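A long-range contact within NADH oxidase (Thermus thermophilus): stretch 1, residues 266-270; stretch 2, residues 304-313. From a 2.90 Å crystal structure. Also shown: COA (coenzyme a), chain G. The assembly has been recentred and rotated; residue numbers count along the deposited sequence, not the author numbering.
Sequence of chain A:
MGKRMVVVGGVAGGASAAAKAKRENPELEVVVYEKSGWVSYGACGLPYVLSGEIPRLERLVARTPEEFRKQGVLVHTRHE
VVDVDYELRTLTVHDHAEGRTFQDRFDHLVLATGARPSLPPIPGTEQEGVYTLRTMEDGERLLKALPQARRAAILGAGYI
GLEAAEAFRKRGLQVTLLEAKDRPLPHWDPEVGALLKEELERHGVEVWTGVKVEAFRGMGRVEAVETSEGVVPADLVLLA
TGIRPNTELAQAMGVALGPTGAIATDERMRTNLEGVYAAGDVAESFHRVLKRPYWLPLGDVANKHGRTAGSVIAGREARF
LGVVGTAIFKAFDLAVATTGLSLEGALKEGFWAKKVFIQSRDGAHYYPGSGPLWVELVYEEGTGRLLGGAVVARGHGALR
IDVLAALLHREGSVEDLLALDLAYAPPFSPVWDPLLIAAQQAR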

# COMPACT_ATOMS: atom_id res chain seq x y z
N ASP A 266 -25.72 -1.54 -17.36
CA ASP A 266 -25.38 -2.91 -17.03
C ASP A 266 -23.89 -3.17 -17.00
O ASP A 266 -23.12 -2.24 -17.10
CB ASP A 266 -26.10 -3.89 -17.92
CG ASP A 266 -25.72 -3.79 -19.36
OD1 ASP A 266 -24.77 -3.11 -19.67
OD2 ASP A 266 -26.38 -4.45 -20.17
N GLU A 267 -23.47 -4.43 -16.83
CA GLU A 267 -22.06 -4.73 -16.72
C GLU A 267 -21.38 -4.48 -18.06
O GLU A 267 -20.20 -4.67 -18.20
CB GLU A 267 -21.79 -6.16 -16.25
CG GLU A 267 -22.45 -6.64 -14.99
CD GLU A 267 -22.06 -8.07 -14.62
OE1 GLU A 267 -22.37 -8.49 -13.50
OE2 GLU A 267 -21.41 -8.80 -15.42
N ARG A 268 -22.10 -4.06 -19.08
CA ARG A 268 -21.45 -3.89 -20.36
C ARG A 268 -21.55 -2.46 -20.72
O ARG A 268 -21.28 -2.09 -21.87
CB ARG A 268 -22.11 -4.69 -21.44
CG ARG A 268 -21.28 -5.63 -22.04
CD ARG A 268 -21.88 -6.95 -21.92
NE ARG A 268 -22.73 -7.28 -23.06
CZ ARG A 268 -24.06 -7.37 -23.01
NH1 ARG A 268 -24.74 -7.13 -21.84
NH2 ARG A 268 -24.68 -7.72 -24.15
N MET A 269 -21.93 -1.66 -19.73
CA MET A 269 -22.08 -0.23 -19.88
C MET A 269 -23.24 0.16 -20.82
O MET A 269 -23.28 1.26 -21.31
CB MET A 269 -20.72 0.35 -20.27
CG MET A 269 -19.66 0.04 -19.20
SD MET A 269 -20.01 0.94 -17.74
CE MET A 269 -20.64 -0.40 -16.82
N ARG A 270 -24.20 -0.73 -21.04
CA ARG A 270 -25.30 -0.42 -21.90
C ARG A 270 -26.46 0.25 -21.24
O ARG A 270 -26.84 -0.10 -20.17
CB ARG A 270 -25.82 -1.67 -22.51
CG ARG A 270 -26.63 -1.34 -23.94
CD ARG A 270 -26.64 -2.52 -25.09
NE ARG A 270 -27.33 -3.75 -24.60
CZ ARG A 270 -26.79 -4.56 -23.73
NH1 ARG A 270 -25.59 -4.28 -23.33
NH2 ARG A 270 -27.44 -5.59 -23.27
N LYS A 304 -12.43 3.00 -16.32
CA LYS A 304 -12.94 1.65 -16.38
C LYS A 304 -14.26 1.58 -17.14
O LYS A 304 -14.48 0.63 -17.91
CB LYS A 304 -13.07 1.05 -14.97
CG LYS A 304 -11.74 0.83 -14.32
CD LYS A 304 -11.91 0.51 -12.86
CE LYS A 304 -10.60 0.14 -12.16
NZ LYS A 304 -10.80 0.26 -10.72
N HIS A 305 -15.15 2.56 -16.95
CA HIS A 305 -16.37 2.53 -17.68
C HIS A 305 -15.98 2.61 -19.14
O HIS A 305 -16.42 1.75 -19.94
CB HIS A 305 -17.19 3.71 -17.38
CG HIS A 305 -17.87 3.66 -16.09
ND1 HIS A 305 -18.65 4.69 -15.63
CD2 HIS A 305 -17.90 2.72 -15.13
CE1 HIS A 305 -19.12 4.38 -14.45
NE2 HIS A 305 -18.68 3.18 -14.12
N GLY A 306 -15.19 3.63 -19.49
CA GLY A 306 -14.90 3.90 -20.88
C GLY A 306 -14.18 2.74 -21.55
O GLY A 306 -14.57 2.31 -22.66
N ARG A 307 -13.12 2.21 -20.92
CA ARG A 307 -12.47 1.06 -21.51
C ARG A 307 -13.44 -0.08 -21.80
O ARG A 307 -13.32 -0.73 -22.82
CB ARG A 307 -11.39 0.57 -20.59
CG ARG A 307 -10.56 -0.46 -21.21
CD ARG A 307 -9.34 -0.67 -20.41
NE ARG A 307 -8.85 -2.07 -20.45
CZ ARG A 307 -7.75 -2.41 -21.11
NH1 ARG A 307 -7.08 -1.45 -21.75
NH2 ARG A 307 -7.30 -3.66 -21.12
N THR A 308 -14.38 -0.34 -20.89
CA THR A 308 -15.38 -1.38 -21.10
C THR A 308 -16.31 -1.13 -22.28
O THR A 308 -16.50 -2.01 -23.11
CB THR A 308 -16.16 -1.66 -19.81
OG1 THR A 308 -15.22 -2.11 -18.84
CG2 THR A 308 -17.29 -2.70 -20.03
N ALA A 309 -16.89 0.07 -22.35
CA ALA A 309 -17.79 0.40 -23.47
C ALA A 309 -17.04 0.22 -24.78
O ALA A 309 -17.49 -0.47 -25.67
CB ALA A 309 -18.27 1.75 -23.38
N GLY A 310 -15.88 0.83 -24.87
CA GLY A 310 -15.06 0.64 -26.04
C GLY A 310 -14.78 -0.79 -26.45
O GLY A 310 -15.08 -1.13 -27.58
N SER A 311 -14.16 -1.59 -25.58
CA SER A 311 -14.05 -3.00 -25.80
C SER A 311 -15.38 -3.60 -26.27
O SER A 311 -15.40 -4.32 -27.24
CB SER A 311 -13.66 -3.67 -24.53
OG SER A 311 -12.27 -3.71 -24.46
N VAL A 312 -16.50 -3.34 -25.58
CA VAL A 312 -17.68 -4.09 -25.91
C VAL A 312 -18.06 -3.78 -27.30
O VAL A 312 -18.35 -4.65 -28.01
CB VAL A 312 -18.82 -3.82 -24.98
CG1 VAL A 312 -20.16 -4.18 -25.61
CG2 VAL A 312 -18.62 -4.56 -23.74
N ILE A 313 -18.07 -2.52 -27.65
CA ILE A 313 -18.32 -2.05 -29.00
C ILE A 313 -17.41 -2.65 -30.03
O ILE A 313 -17.90 -3.04 -31.03
CB ILE A 313 -18.27 -0.43 -29.08
CG1 ILE A 313 -19.52 0.18 -28.41
CG2 ILE A 313 -18.26 0.06 -30.50
CD1 ILE A 313 -19.39 1.59 -28.11
N1A COA G . 3.76 -0.69 -19.07
C2A COA G . 3.18 -1.59 -19.90
N3A COA G . 1.95 -1.37 -20.49
C4A COA G . 1.18 -0.26 -20.29
C5A COA G . 1.74 0.77 -19.37
C6A COA G . 3.10 0.52 -18.74
N6A COA G . 3.64 1.48 -17.86
N7A COA G . 0.85 1.78 -19.31
C8A COA G . -0.19 1.39 -20.09
N9A COA G . -0.01 0.19 -20.69
C1B COA G . -0.99 -0.46 -21.63
C2B COA G . -2.34 -0.73 -20.96
O2B COA G . -2.18 -2.00 -20.28
C3B COA G . -3.37 -0.79 -22.09
O3B COA G . -3.47 -2.14 -22.59
P3B COA G . -4.39 -2.69 -23.78
O7A COA G . -4.67 -4.11 -23.32
O8A COA G . -5.58 -1.75 -23.90
O9A COA G . -3.49 -2.59 -24.99
C4B COA G . -2.74 0.07 -23.16
O4B COA G . -1.35 0.29 -22.81
C5B COA G . -3.49 1.40 -23.32
O5B COA G . -2.98 2.35 -22.36
P1A COA G . -2.89 3.94 -22.67
O1A COA G . -2.24 4.52 -21.45
O2A COA G . -2.30 4.12 -24.08
O3A COA G . -4.47 4.33 -22.57
P2A COA G . -5.57 4.59 -23.71
O4A COA G . -6.83 3.74 -23.47
O5A COA G . -4.98 4.67 -25.12
O6A COA G . -5.83 6.11 -23.18
CBP COA G . -6.89 8.12 -22.61
CCP COA G . -7.14 6.71 -23.08
CDP COA G . -5.39 8.27 -22.43
CEP COA G . -7.32 9.07 -23.72
CAP COA G . -7.73 8.24 -21.30
OAP COA G . -7.25 7.31 -20.31
C9P COA G . -7.74 9.62 -20.69
O9P COA G . -8.35 10.52 -21.25
N8P COA G . -7.04 9.88 -19.57
C7P COA G . -6.82 11.29 -19.26
C6P COA G . -8.00 11.80 -18.45
C5P COA G . -7.91 10.92 -17.21
O5P COA G . -8.39 9.79 -17.16
N4P COA G . -7.31 11.36 -16.12
C3P COA G . -7.96 10.87 -14.90
C2P COA G . -9.40 11.40 -14.73
S1P COA G . -9.43 12.81 -13.53

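What brings a short loop against the side of a helix? Residues 304-313 form a helical segment that begins earlier in the chain, and residues 266-270 form a compact loop built round a type I beta turn from Asp-266 to Met-269. The turn is closed by a backbone hydrogen bond from Met-269 N to Asp-266 O at 2.9 Å, and Asp-266 braces it further with its side chain: its OD1 accepts a hydrogen bond from Arg-270 N at 2.8 Å. The loop comes nearest the helix at Met-269, whose CA lies 5.6 Å from the CA of Ala-309. No hydrogen bond passes between the two stretches, so this contact rests on packing, with 270 Å² buried in all.

Why does Met-269 dominate the contact? Its CA-to-CB bond points toward the helix, and it has the largest covered area of any residue here. The flexible, unbranched side chain, with chi1 and chi2 both m, runs along the helix surface and meets three residues. Its CB packs against Ala-309 CB at 4.2 Å, an apolar contact at the place where the two backbones are nearest. Its CG lies 3.7 Å from Thr-308 CG2 and also 3.7 Å from His-305 O, a backbone oxygen already engaged as the acceptor for Ala-309 N within the helix. The backbone of Met-269 has positive phi, at 67°, a less common conformation for a residue with a side chain.

What does the sulfur of Met-269 find at the end of that path? Met-269 SD sits 3.8 Å from His-305 CD2 and 4.2 Å from the centroid of the imidazole ring, 31° off the ring normal. The approach is oblique, and the large, polarizable sulfur makes a favourable dispersion contact with the ring. Both ring nitrogens of His-305 are hydrogen-bonded elsewhere in the structure, which helps hold the ring in place beside the sulfur.

How does Arg-268 join a contact made without charge pairing across it? It uses its aliphatic part: Arg-268 CG lies against Val-312 CG2 at 3.3 Å, a tight approach for two carbons, one turn along the helix from Thr-308. The charged end serves the loop instead, with Arg-268 NH1 in a salt bridge to Asp-266 OD2 at 3.6 Å. Thus the methylenes near the backbone can cover Val-312 while the guanidinium keeps an ionic partner in its own stretch.

How can Thr-308, a polar residue, sit comfortably facing the loop? Its hydroxyl turns back to the helix backbone, where Thr-308 OG1 donates a hydrogen bond to Lys-304 O at 3.0 Å. That leaves the methyl for the loop: besides Met-269, it meets the backbone of the turn, with Thr-308 CG2 4.0 Å from Glu-267 O. The neighbouring Arg-307 serves a different partner, its NH1 donating a 2.6 Å hydrogen bond to O8A of coenzyme A.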